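Local coordinates for protein Abbfa_003403 (Acinetobacter baumannii, PDB 4ZXH) that probably activates an amino acid, condenses it with a second substrate on its carrier domain and releases the product, as a four-domain nonribosomal peptide synthetase, at residues 230-235 / 429-434; 374-379 / 414-419; 895-900 / 953-958; 982-987 / 1079-1084; 1084-1089 / 1304-1309. All blocks are in the same frame, centred on the assembly; numbering follows the deposited sequence.

Contact 1: 230-235 / 429-434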
# COMPACT_ATOMS: atom_id res chain seq x y z
N SER A 230 15.84 -12.79 -2.28
CA SER A 230 16.55 -13.95 -2.76
C SER A 230 17.54 -13.50 -3.81
O SER A 230 17.57 -12.32 -4.16
CB SER A 230 15.58 -14.99 -3.32
OG SER A 230 16.30 -16.09 -3.86
N SER A 231 18.36 -14.42 -4.32
CA SER A 231 19.47 -14.06 -5.21
C SER A 231 19.55 -15.01 -6.37
O SER A 231 19.40 -16.21 -6.18
CB SER A 231 20.82 -14.08 -4.47
OG SER A 231 20.81 -13.27 -3.31
N LEU A 232 19.81 -14.49 -7.57
CA LEU A 232 19.98 -15.34 -8.75
C LEU A 232 21.33 -15.06 -9.44
O LEU A 232 21.51 -14.02 -10.05
CB LEU A 232 18.83 -15.14 -9.72
CG LEU A 232 18.96 -15.79 -11.10
CD1 LEU A 232 19.25 -17.25 -10.98
CD2 LEU A 232 17.69 -15.57 -11.90
N VAL A 233 22.28 -15.99 -9.32
CA VAL A 233 23.59 -15.78 -9.96
C VAL A 233 23.56 -16.15 -11.45
O VAL A 233 23.09 -17.23 -11.83
CB VAL A 233 24.69 -16.57 -9.23
CG1 VAL A 233 26.05 -16.32 -9.87
CG2 VAL A 233 24.71 -16.17 -7.75
N PHE A 234 24.02 -15.25 -12.29
CA PHE A 234 24.07 -15.52 -13.73
C PHE A 234 25.46 -15.19 -14.28
O PHE A 234 26.27 -14.58 -13.58
CB PHE A 234 23.01 -14.73 -14.47
CG PHE A 234 23.16 -13.23 -14.34
CD1 PHE A 234 22.69 -12.57 -13.22
CD2 PHE A 234 23.78 -12.49 -15.34
CE1 PHE A 234 22.85 -11.20 -13.09
CE2 PHE A 234 23.94 -11.11 -15.22
CZ PHE A 234 23.48 -10.47 -14.10
N ARG A 235 25.74 -15.60 -15.52
CA ARG A 235 26.99 -15.20 -16.18
C ARG A 235 26.76 -14.72 -17.61
O ARG A 235 25.96 -15.30 -18.35
CB ARG A 235 28.00 -16.35 -16.20
CG ARG A 235 28.33 -16.87 -14.83
CD ARG A 235 29.23 -18.06 -14.89
NE ARG A 235 28.97 -18.92 -13.75
CZ ARG A 235 29.76 -19.92 -13.37
NH1 ARG A 235 30.89 -20.16 -14.03
NH2 ARG A 235 29.42 -20.64 -12.31
N GLN A 429 10.56 -17.47 -11.00
CA GLN A 429 10.43 -17.54 -12.45
C GLN A 429 10.60 -16.16 -13.09
O GLN A 429 11.23 -16.04 -14.14
CB GLN A 429 9.08 -18.14 -12.82
CG GLN A 429 9.11 -18.93 -14.10
CD GLN A 429 7.97 -19.94 -14.19
OE1 GLN A 429 7.11 -20.01 -13.30
NE2 GLN A 429 7.97 -20.74 -15.25
N SER A 430 10.06 -15.13 -12.45
CA SER A 430 10.21 -13.75 -12.91
C SER A 430 11.65 -13.26 -12.80
O SER A 430 12.10 -12.48 -13.63
CB SER A 430 9.30 -12.81 -12.13
OG SER A 430 7.95 -13.02 -12.47
N ALA A 431 12.35 -13.70 -11.77
CA ALA A 431 13.75 -13.31 -11.63
C ALA A 431 14.53 -13.89 -12.79
O ALA A 431 15.30 -13.18 -13.44
CB ALA A 431 14.31 -13.76 -10.30
N GLU A 432 14.29 -15.17 -13.06
CA GLU A 432 14.97 -15.85 -14.16
C GLU A 432 14.71 -15.09 -15.46
O GLU A 432 15.64 -14.80 -16.21
CB GLU A 432 14.53 -17.31 -14.27
CG GLU A 432 15.17 -18.07 -15.43
CD GLU A 432 16.69 -18.28 -15.29
OE1 GLU A 432 17.20 -18.35 -14.15
OE2 GLU A 432 17.37 -18.37 -16.34
N ASN A 433 13.46 -14.72 -15.67
CA ASN A 433 13.08 -13.90 -16.82
C ASN A 433 13.79 -12.56 -16.96
O ASN A 433 14.21 -12.21 -18.06
CB ASN A 433 11.59 -13.62 -16.79
CG ASN A 433 11.06 -13.28 -18.14
OD1 ASN A 433 11.38 -13.96 -19.12
ND2 ASN A 433 10.36 -12.16 -18.23
N MET A 434 13.86 -11.80 -15.86
CA MET A 434 14.59 -10.54 -15.86
C MET A 434 16.06 -10.77 -16.24
O MET A 434 16.64 -9.96 -16.97
CB MET A 434 14.50 -9.86 -14.49
CG MET A 434 13.28 -8.96 -14.33
SD MET A 434 13.14 -8.13 -12.73
CE MET A 434 12.38 -9.43 -11.75
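Leu232 reaches from an edge strand of a four-stranded mixed sheet onto helix 428-447, which packs on that sheet within the chloramphenicol acetyltransferase-like fold of the condensation domain. The segment 429-434 makes the helix side of the contact, and the two backbones approach most closely at Leu232 and Ala431, whose CA atoms are 7.2 Å apart. Near its start, Ser430 makes no contact with the strand; its OG hydrogen-bonds to Asp218, which ties the first turn of the helix to another part of the chain. Ala431 follows as the small buried residue that faces the sheet; its CB lies 4.2 Å from Leu232 CD2, and its short side chain lets the leucine come close to the helix backbone. Glu432 is the next to meet Leu232. Its CG stands anti to the backbone N (chi1 178°), and the bend at chi2 (67°) brings the carboxylate back over the leucine, with OE1 of Glu432 3.6 Å from Leu232 CD2, so that the two side chains cross at about a right angle. One further residue on, Asn433 points away from the strand, and its ND2 hydrogen-bonds to the carbonyl of Pro806, a bond that reaches the adenylation part of the chain. Leu232 thus spans two successive residues with one methyl group: CD2 sits 3.7 Å from Ala431 C and 3.5 Å from Glu432 CA.

Contact 2: 374-379 / 414-419. With K (potassium ion), chain D.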
# COMPACT_ATOMS: atom_id res chain seq x y z
N LEU A 374 34.09 -14.26 -5.22
CA LEU A 374 33.02 -14.39 -6.22
C LEU A 374 31.77 -15.07 -5.64
O LEU A 374 31.83 -15.75 -4.62
CB LEU A 374 33.53 -15.16 -7.44
CG LEU A 374 34.49 -14.43 -8.38
CD1 LEU A 374 34.96 -15.35 -9.49
CD2 LEU A 374 33.81 -13.23 -8.96
N PRO A 375 30.62 -14.88 -6.28
CA PRO A 375 29.43 -15.51 -5.72
C PRO A 375 29.27 -16.93 -6.22
O PRO A 375 28.21 -17.53 -6.05
CB PRO A 375 28.29 -14.63 -6.23
CG PRO A 375 28.98 -13.39 -6.82
CD PRO A 375 30.27 -13.89 -7.31
N ILE A 376 30.31 -17.45 -6.86
CA ILE A 376 30.30 -18.81 -7.39
C ILE A 376 31.41 -19.65 -6.77
O ILE A 376 32.45 -19.11 -6.34
CB ILE A 376 30.48 -18.83 -8.91
CG1 ILE A 376 31.87 -18.30 -9.26
CG2 ILE A 376 29.43 -18.00 -9.58
CD1 ILE A 376 32.30 -18.71 -10.60
N GLN A 377 31.20 -20.96 -6.73
CA GLN A 377 32.24 -21.86 -6.29
C GLN A 377 33.39 -21.88 -7.28
O GLN A 377 33.18 -21.87 -8.49
CB GLN A 377 31.71 -23.28 -6.07
CG GLN A 377 32.75 -24.22 -5.46
CD GLN A 377 32.69 -24.24 -3.96
OE1 GLN A 377 33.63 -23.85 -3.29
NE2 GLN A 377 31.58 -24.72 -3.42
N THR A 378 34.59 -21.94 -6.73
CA THR A 378 35.83 -22.05 -7.49
C THR A 378 36.77 -22.96 -6.73
O THR A 378 36.84 -22.88 -5.50
CB THR A 378 36.48 -20.68 -7.70
OG1 THR A 378 35.71 -19.93 -8.64
CG2 THR A 378 37.87 -20.82 -8.21
N PRO A 379 37.50 -23.83 -7.44
CA PRO A 379 38.49 -24.72 -6.80
C PRO A 379 39.77 -24.00 -6.30
O PRO A 379 40.63 -24.69 -5.72
CB PRO A 379 38.83 -25.71 -7.92
CG PRO A 379 38.55 -24.95 -9.18
CD PRO A 379 37.34 -24.13 -8.87
N GLU A 414 33.92 -14.59 -18.57
CA GLU A 414 32.51 -14.23 -18.40
C GLU A 414 32.27 -13.29 -17.23
O GLU A 414 32.73 -13.54 -16.11
CB GLU A 414 31.67 -15.51 -18.20
CG GLU A 414 31.72 -16.50 -19.36
CD GLU A 414 30.92 -17.79 -19.13
OE1 GLU A 414 30.58 -18.13 -17.96
OE2 GLU A 414 30.65 -18.48 -20.14
N LEU A 415 31.55 -12.20 -17.48
CA LEU A 415 31.13 -11.31 -16.40
C LEU A 415 30.21 -12.06 -15.45
O LEU A 415 29.34 -12.83 -15.88
CB LEU A 415 30.44 -10.07 -16.96
CG LEU A 415 31.29 -8.99 -17.63
CD1 LEU A 415 30.44 -8.01 -18.39
CD2 LEU A 415 32.11 -8.25 -16.61
N VAL A 416 30.40 -11.86 -14.15
CA VAL A 416 29.56 -12.54 -13.17
C VAL A 416 28.65 -11.55 -12.45
O VAL A 416 29.10 -10.50 -11.97
CB VAL A 416 30.40 -13.32 -12.13
CG1 VAL A 416 29.53 -13.83 -11.01
CG2 VAL A 416 31.10 -14.47 -12.79
N GLY A 417 27.36 -11.89 -12.40
CA GLY A 417 26.37 -11.01 -11.83
C GLY A 417 25.40 -11.71 -10.90
O GLY A 417 25.22 -12.93 -10.97
N VAL A 418 24.79 -10.91 -10.03
CA VAL A 418 23.79 -11.41 -9.10
C VAL A 418 22.58 -10.52 -9.17
O VAL A 418 22.69 -9.34 -8.87
CB VAL A 418 24.28 -11.44 -7.64
CG1 VAL A 418 23.30 -12.25 -6.77
CG2 VAL A 418 25.65 -12.03 -7.56
N LEU A 419 21.43 -11.07 -9.56
CA LEU A 419 20.18 -10.33 -9.47
C LEU A 419 19.51 -10.63 -8.13
O LEU A 419 19.10 -11.76 -7.87
CB LEU A 419 19.22 -10.67 -10.63
CG LEU A 419 17.94 -9.80 -10.62
CD1 LEU A 419 18.21 -8.36 -11.02
CD2 LEU A 419 16.87 -10.38 -11.50
K K D . 33.87 -17.83 -4.37
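Pro375 lays its ring on two valines of strand 414-422, and this is the close-packed end of the contact. Pro375 CG is 3.7 Å from Val418 CG2, while Pro375 CD is 3.8 Å from Val416 CG1. Because side chains alternate along a strand, Val416 and Val418 point to the same side, toward the loop, with Gly417 between them in sequence. The proline bridges the pair: its ring crosses Val418 at a slant, and its CD is the atom that meets Val416. In Val416, CG1 stands anti to the backbone N (chi1 171°), which sends that methyl to the proline CD. No hydrogen bond joins the two segments, so their grip is entirely apolar. Beyond the proline the fit relaxes. Ile376 keeps a distant touch, with its CG2 4.4 Å from Val416 CG1, and its side chain also meets Val233 and Arg235 of the neighbouring strand; past it the loop runs out to solvent at Gln377 and Pro379. The loop's main chain has a second task on its other side, where Leu374 O and Ile376 O bind a potassium ion at 2.9 Å and 2.8 Å. With the carbonyls of Glu371 and Leu372 and the hydroxyl of Ser391 they complete a five-ligand, oxygen-only potassium site built mainly from backbone carbonyls.

Contact 3: 895-900 / 953-958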
# COMPACT_ATOMS: atom_id res chain seq x y z
N ASP A 895 -19.41 -5.00 -0.83
CA ASP A 895 -18.81 -4.80 -2.14
C ASP A 895 -18.02 -3.49 -2.15
O ASP A 895 -18.22 -2.63 -1.29
CB ASP A 895 -19.87 -4.80 -3.24
CG ASP A 895 -19.32 -5.24 -4.60
OD1 ASP A 895 -18.14 -5.64 -4.69
OD2 ASP A 895 -20.10 -5.17 -5.58
N ALA A 896 -17.12 -3.34 -3.12
CA ALA A 896 -16.30 -2.14 -3.20
C ALA A 896 -15.84 -1.94 -4.64
O ALA A 896 -15.58 -2.89 -5.36
CB ALA A 896 -15.08 -2.24 -2.25
N VAL A 897 -15.77 -0.69 -5.05
CA VAL A 897 -15.24 -0.35 -6.36
C VAL A 897 -14.34 0.85 -6.17
O VAL A 897 -14.70 1.81 -5.47
CB VAL A 897 -16.38 -0.04 -7.37
CG1 VAL A 897 -15.85 0.76 -8.55
CG2 VAL A 897 -17.04 -1.31 -7.84
N VAL A 898 -13.15 0.80 -6.76
CA VAL A 898 -12.20 1.89 -6.63
C VAL A 898 -11.90 2.44 -8.00
O VAL A 898 -11.59 1.68 -8.92
CB VAL A 898 -10.89 1.43 -5.94
CG1 VAL A 898 -9.91 2.57 -5.83
CG2 VAL A 898 -11.19 0.86 -4.56
N LEU A 899 -12.00 3.76 -8.16
CA LEU A 899 -11.70 4.38 -9.46
C LEU A 899 -10.66 5.47 -9.31
O LEU A 899 -10.46 6.02 -8.21
CB LEU A 899 -12.95 4.97 -10.12
CG LEU A 899 -14.21 4.10 -10.24
CD1 LEU A 899 -15.37 4.90 -10.85
CD2 LEU A 899 -13.94 2.84 -11.04
N VAL A 900 -9.99 5.78 -10.41
CA VAL A 900 -9.15 6.96 -10.45
C VAL A 900 -9.98 8.10 -11.05
O VAL A 900 -10.65 7.90 -12.06
CB VAL A 900 -7.87 6.72 -11.28
CG1 VAL A 900 -7.06 8.01 -11.39
CG2 VAL A 900 -7.03 5.61 -10.66
N LYS A 953 -25.94 -6.95 -16.51
CA LYS A 953 -25.61 -7.23 -15.11
C LYS A 953 -24.09 -7.20 -14.89
O LYS A 953 -23.51 -8.12 -14.32
CB LYS A 953 -26.20 -8.59 -14.64
CG LYS A 953 -27.74 -8.70 -14.76
CD LYS A 953 -28.34 -7.38 -14.35
CE LYS A 953 -29.85 -7.30 -14.48
NZ LYS A 953 -30.25 -5.92 -14.01
N LYS A 954 -23.46 -6.13 -15.38
CA LYS A 954 -22.08 -5.80 -15.07
C LYS A 954 -22.07 -4.47 -14.34
O LYS A 954 -22.98 -3.67 -14.52
CB LYS A 954 -21.21 -5.67 -16.33
CG LYS A 954 -21.01 -6.92 -17.14
CD LYS A 954 -20.24 -6.58 -18.39
CE LYS A 954 -20.29 -7.71 -19.41
NZ LYS A 954 -19.79 -7.23 -20.73
N LEU A 955 -21.04 -4.22 -13.53
CA LEU A 955 -20.88 -2.92 -12.87
C LEU A 955 -20.73 -1.81 -13.91
O LEU A 955 -19.90 -1.90 -14.83
CB LEU A 955 -19.67 -2.92 -11.94
CG LEU A 955 -19.73 -3.78 -10.68
CD1 LEU A 955 -18.37 -3.83 -10.03
CD2 LEU A 955 -20.74 -3.21 -9.72
N ASP A 956 -21.54 -0.78 -13.75
CA ASP A 956 -21.52 0.35 -14.67
C ASP A 956 -20.63 1.49 -14.17
O ASP A 956 -21.12 2.55 -13.78
CB ASP A 956 -22.95 0.84 -14.90
CG ASP A 956 -23.06 1.77 -16.10
OD1 ASP A 956 -22.03 1.93 -16.81
OD2 ASP A 956 -24.17 2.33 -16.33
N ARG A 957 -19.32 1.26 -14.19
CA ARG A 957 -18.34 2.22 -13.65
C ARG A 957 -18.51 3.68 -14.11
O ARG A 957 -18.28 4.61 -13.33
CB ARG A 957 -16.91 1.72 -13.96
CG ARG A 957 -16.49 0.53 -13.08
CD ARG A 957 -15.09 0.03 -13.39
NE ARG A 957 -14.65 -1.05 -12.51
CZ ARG A 957 -15.12 -2.29 -12.56
NH1 ARG A 957 -16.06 -2.62 -13.44
NH2 ARG A 957 -14.65 -3.21 -11.71
N LYS A 958 -18.92 3.90 -15.36
CA LYS A 958 -19.15 5.26 -15.86
C LYS A 958 -20.28 5.99 -15.09
O LYS A 958 -20.35 7.23 -15.09
CB LYS A 958 -19.46 5.24 -17.36
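Val897 and Leu955 make the tightest apolar touch between strand 893-903 and the loop at 953-958, with Val897 CG2 3.6 Å from Leu955 CD1. The two side chains run past each other in opposite directions. CG2 of the valine stands anti to its carbonyl carbon, and the leucine, with chi1 -69° and an extended chi2, sends CD1 out to meet it. The second pair sits two residues on in each segment. Leu899 turns CG to the side of its backbone N (chi1 -51°), and its two methyls divide the work: CD1 is 3.8 Å from the carbonyl oxygen of Arg957, whereas CD2 lies 3.8 Å from Arg957 CD. CG and CD of the extended arginine chain both lie against that second methyl. At the far end, NH1 has a long, weak ion pair with Glu742, whose carboxylate also accepts a bond from Leu955 N. Residues 954-957 read KLDR, consistent with the end of the A10 core motif of adenylation domains. The loop covers one face of strand 893-903, which is hydrogen-bonded to the antiparallel strand 907-916, while Val898 faces helix 880-888 on the other face.

Contact 4: 982-987 / 1079-1084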
# COMPACT_ATOMS: atom_id res chain seq x y z
N LEU A 982 1.20 15.25 22.88
CA LEU A 982 1.73 14.97 21.54
C LEU A 982 1.79 16.24 20.69
O LEU A 982 2.74 16.44 19.94
CB LEU A 982 0.90 13.90 20.83
CG LEU A 982 0.91 12.53 21.50
CD1 LEU A 982 -0.13 11.57 20.88
CD2 LEU A 982 2.33 11.94 21.45
N CYS A 983 0.78 17.10 20.80
CA CYS A 983 0.79 18.32 20.00
C CYS A 983 1.96 19.19 20.39
O CYS A 983 2.76 19.58 19.53
CB CYS A 983 -0.50 19.12 20.15
SG CYS A 983 -1.83 18.51 19.13
N THR A 984 2.08 19.49 21.68
CA THR A 984 3.24 20.22 22.16
C THR A 984 4.57 19.58 21.72
O THR A 984 5.51 20.27 21.36
CB THR A 984 3.21 20.33 23.67
OG1 THR A 984 2.10 21.14 24.02
CG2 THR A 984 4.43 21.02 24.16
N THR A 985 4.62 18.25 21.69
CA THR A 985 5.87 17.61 21.30
C THR A 985 6.10 17.76 19.79
O THR A 985 7.20 18.13 19.37
CB THR A 985 5.90 16.14 21.70
OG1 THR A 985 5.82 16.05 23.12
CG2 THR A 985 7.20 15.58 21.32
N PHE A 986 5.08 17.52 18.98
CA PHE A 986 5.19 17.80 17.55
C PHE A 986 5.63 19.24 17.28
O PHE A 986 6.53 19.45 16.45
CB PHE A 986 3.88 17.56 16.82
CG PHE A 986 3.65 16.14 16.43
CD1 PHE A 986 4.04 15.10 17.28
CD2 PHE A 986 3.01 15.83 15.23
CE1 PHE A 986 3.80 13.77 16.94
CE2 PHE A 986 2.77 14.52 14.87
CZ PHE A 986 3.16 13.47 15.73
N GLU A 987 5.00 20.21 17.95
CA GLU A 987 5.26 21.64 17.71
C GLU A 987 6.72 21.96 17.96
O GLU A 987 7.42 22.60 17.15
CB GLU A 987 4.40 22.53 18.61
CG GLU A 987 2.96 22.71 18.12
CD GLU A 987 2.08 23.47 19.13
OE1 GLU A 987 2.56 23.95 20.19
OE2 GLU A 987 0.86 23.59 18.84
N CYS A 1079 -5.62 25.38 27.82
CA CYS A 1079 -5.78 26.83 27.68
C CYS A 1079 -4.48 27.63 27.61
O CYS A 1079 -4.53 28.83 27.35
CB CYS A 1079 -6.60 27.37 28.86
SG CYS A 1079 -5.76 27.02 30.51
N TYR A 1080 -3.32 27.00 27.89
CA TYR A 1080 -2.01 27.67 27.86
C TYR A 1080 -1.27 27.43 26.55
O TYR A 1080 -0.27 28.09 26.28
CB TYR A 1080 -1.11 27.24 29.04
CG TYR A 1080 -1.76 27.51 30.36
CD1 TYR A 1080 -2.10 28.81 30.71
CD2 TYR A 1080 -2.08 26.48 31.23
CE1 TYR A 1080 -2.74 29.09 31.89
CE2 TYR A 1080 -2.72 26.76 32.44
CZ TYR A 1080 -3.05 28.07 32.75
OH TYR A 1080 -3.69 28.37 33.92
N MET A 1081 -1.72 26.47 25.73
CA MET A 1081 -1.04 26.21 24.47
C MET A 1081 -1.01 27.45 23.59
O MET A 1081 0.05 27.90 23.19
CB MET A 1081 -1.68 25.06 23.72
CG MET A 1081 -1.76 23.78 24.51
SD MET A 1081 -2.43 22.41 23.52
CE MET A 1081 -0.89 21.91 22.73
N GLU A 1082 -2.17 28.03 23.30
CA GLU A 1082 -2.18 29.16 22.38
C GLU A 1082 -1.37 30.32 22.98
O GLU A 1082 -0.60 30.96 22.27
CB GLU A 1082 -3.61 29.59 22.05
CG GLU A 1082 -3.72 30.73 21.05
CD GLU A 1082 -3.14 30.42 19.64
OE1 GLU A 1082 -3.24 29.28 19.12
OE2 GLU A 1082 -2.55 31.34 19.03
N LEU A 1083 -1.51 30.56 24.29
CA LEU A 1083 -0.72 31.59 24.97
C LEU A 1083 0.78 31.38 24.78
O LEU A 1083 1.53 32.34 24.54
CB LEU A 1083 -1.03 31.62 26.46
CG LEU A 1083 -0.13 32.51 27.32
CD1 LEU A 1083 -0.41 34.00 27.12
CD2 LEU A 1083 -0.24 32.12 28.78
N SER A 1084 1.22 30.12 24.87
CA SER A 1084 2.63 29.79 24.78
C SER A 1084 3.19 30.13 23.39
O SER A 1084 4.38 30.41 23.25
CB SER A 1084 2.85 28.32 25.10
OG SER A 1084 2.80 27.53 23.92
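Helix 977-990 and helix 1081-1086 come nearest at Thr984 and Met1081, whose CA atoms are 7.7 Å apart. The first helix belongs to the helical bundle of the peptidyl carrier domain and the second to the alpha/beta-hydrolase thioesterase domain, so this buried contact joins two domains of the synthetase. Met1081 carries it. Its chain leaves the helix with CG beside the backbone N and runs extended through chi2, then bends at chi3 (84°), which delivers the methyl CE to the carrier helix. CE lies 3.8 Å from Cys983 CB and also meets Thr984 OG1, over which the methionine passes at a slant. The hydroxyl of Thr984 makes its own weak hydrogen bond to Ile980 O, one turn back in the same helix. Pro974 is a shared neighbour, touching both Cys983 and Met1081. No hydrogen bond crosses between the two segments, yet charged groups lie close by: Glu987 forms a salt bridge with Arg1085 of the thioesterase helix and accepts a bond from Val995 N. Glu1082 sets off away from the carrier helix, but its carboxylate comes back nearer and forms salt bridges with Arg994 and Arg1085. The turn that presents Met1081 is also tied to its own helix, since Ser1084 OG donates to Met1081 O at 2.9 Å, in the carbonyl plane and on a lone pair, with a C=O to donor angle of 135°.

Contact 5: 1084-1089 / 1304-1309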
# COMPACT_ATOMS: atom_id res chain seq x y z
N SER A 1084 1.22 30.12 24.87
CA SER A 1084 2.63 29.79 24.78
C SER A 1084 3.19 30.13 23.39
O SER A 1084 4.38 30.41 23.25
CB SER A 1084 2.85 28.32 25.10
OG SER A 1084 2.80 27.53 23.92
N ARG A 1085 2.34 30.10 22.36
CA ARG A 1085 2.80 30.32 21.00
C ARG A 1085 3.21 31.77 20.78
O ARG A 1085 3.95 32.07 19.86
CB ARG A 1085 1.72 29.90 19.98
CG ARG A 1085 1.32 28.43 20.11
CD ARG A 1085 0.37 27.93 19.06
NE ARG A 1085 0.09 26.50 19.24
CZ ARG A 1085 -1.07 25.99 19.68
NH1 ARG A 1085 -2.09 26.77 20.00
NH2 ARG A 1085 -1.21 24.68 19.82
N HIS A 1086 2.78 32.67 21.66
CA HIS A 1086 3.09 34.08 21.48
C HIS A 1086 3.98 34.66 22.55
O HIS A 1086 4.34 35.83 22.48
CB HIS A 1086 1.79 34.89 21.41
CG HIS A 1086 0.80 34.33 20.46
ND1 HIS A 1086 0.92 34.47 19.09
CD2 HIS A 1086 -0.31 33.58 20.67
CE1 HIS A 1086 -0.08 33.83 18.50
NE2 HIS A 1086 -0.84 33.29 19.43
N LEU A 1087 4.32 33.85 23.56
CA LEU A 1087 5.30 34.28 24.54
C LEU A 1087 6.70 34.24 23.92
O LEU A 1087 6.98 33.48 22.99
CB LEU A 1087 5.23 33.44 25.81
CG LEU A 1087 4.12 33.86 26.80
CD1 LEU A 1087 3.98 32.90 27.98
CD2 LEU A 1087 4.30 35.27 27.30
N ASN A 1088 7.55 35.13 24.42
CA ASN A 1088 8.96 35.18 24.04
C ASN A 1088 9.57 33.79 24.17
O ASN A 1088 9.63 33.23 25.25
CB ASN A 1088 9.67 36.20 24.93
CG ASN A 1088 11.16 36.29 24.67
OD1 ASN A 1088 11.73 35.49 23.94
ND2 ASN A 1088 11.79 37.28 25.29
N PRO A 1089 10.00 33.21 23.04
CA PRO A 1089 10.50 31.83 23.02
C PRO A 1089 11.76 31.56 23.88
O PRO A 1089 12.13 30.40 24.03
CB PRO A 1089 10.81 31.61 21.53
CG PRO A 1089 10.96 33.00 20.95
CD PRO A 1089 9.98 33.82 21.71
N GLU A 1304 -7.08 35.29 18.94
CA GLU A 1304 -7.27 36.71 18.64
C GLU A 1304 -6.89 37.60 19.84
O GLU A 1304 -6.19 38.59 19.69
CB GLU A 1304 -8.71 36.98 18.21
CG GLU A 1304 -9.04 38.46 18.01
CD GLU A 1304 -10.41 38.71 17.35
OE1 GLU A 1304 -11.20 37.75 17.19
OE2 GLU A 1304 -10.68 39.88 16.98
N ASN A 1305 -7.31 37.21 21.04
CA ASN A 1305 -7.11 38.08 22.19
C ASN A 1305 -5.88 37.74 23.01
O ASN A 1305 -5.40 38.57 23.79
CB ASN A 1305 -8.33 38.06 23.10
CG ASN A 1305 -9.62 38.30 22.35
OD1 ASN A 1305 -9.86 39.38 21.79
ND2 ASN A 1305 -10.49 37.29 22.36
N VAL A 1306 -5.35 36.55 22.86
CA VAL A 1306 -4.32 36.13 23.80
C VAL A 1306 -2.94 36.67 23.41
O VAL A 1306 -2.03 36.72 24.23
CB VAL A 1306 -4.30 34.59 23.95
CG1 VAL A 1306 -3.51 33.94 22.81
CG2 VAL A 1306 -3.74 34.22 25.31
N VAL A 1307 -2.78 37.11 22.18
CA VAL A 1307 -1.52 37.73 21.79
C VAL A 1307 -1.22 38.95 22.65
O VAL A 1307 -0.10 39.12 23.12
CB VAL A 1307 -1.50 38.15 20.31
CG1 VAL A 1307 -0.10 38.67 19.94
CG2 VAL A 1307 -1.91 36.99 19.41
N ALA A 1308 -2.22 39.81 22.84
CA ALA A 1308 -2.04 41.02 23.64
C ALA A 1308 -1.74 40.64 25.09
O ALA A 1308 -1.07 41.37 25.81
CB ALA A 1308 -3.27 41.90 23.54
N VAL A 1309 -2.22 39.48 25.51
CA VAL A 1309 -1.92 38.99 26.86
C VAL A 1309 -0.45 38.62 26.99
O VAL A 1309 0.21 39.03 27.94
CB VAL A 1309 -2.79 37.77 27.21
CG1 VAL A 1309 -2.37 37.20 28.54
CG2 VAL A 1309 -4.25 38.15 27.19
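His1086 and Val1307 meet where helix 1081-1086 lies beside the C-terminal helix 1303-1316 of the thioesterase domain, an alpha/beta-hydrolase fold. The backbones are close here, with the CA atoms of these two residues 5.9 Å apart. The chief interaction is a CH-pi contact: Val1307 CG2 stands 3.7 Å from the centroid of the His1086 ring and only 6° off its normal, so the methyl rests squarely over the centre of one face. The valine reaches it because CG2 points anti to its carbonyl carbon, while the imidazole leaves the helix with CG beside the backbone N (chi1 -49°). Van der Waals contact comes next. Val1306 approaches the same ring obliquely, its CG1 3.9 Å from His1086 CD2, and that methyl occupies the crowded position between the backbone N and the carbonyl carbon. Leu1087, just beyond, turns its side chain onto Ala1310 and Ile1313, farther along the C-terminal helix. Polar bonds hold the surroundings. NE2 of His1086 is hydrogen-bonded to Glu1082 OE2 one turn earlier, which would fix the rotation of the ring, and the backbone N of Asn1088 donates to Asp1314, a polar tie between the loop and the C-terminal helix. On the face of the imidazole opposite Val1307 lies Arg1085 CB, 4.2 Å above the plane and offset toward the rim.

Overall arrangement
The five contacts follow the domain order of the chain. Contacts 1 and 2 lie in the condensation domain, their centres 13 Å apart; contact 2 is nested inside the loop closed by contact 1, and their strands 229-235 and 414-422 are neighbours in one sheet, joined by probable backbone hydrogen bonds. Contact 3, in the adenylation part, stands apart, with its centre 38 Å from that of contact 1. Contacts 4 and 5, centres 12 Å apart, share Ser1084 and helix 1081-1086, which thus faces the carrier domain in one and the C-terminal helix in the other. Contact 4 joins the carrier and thioesterase domains, placing one against the other in this conformation.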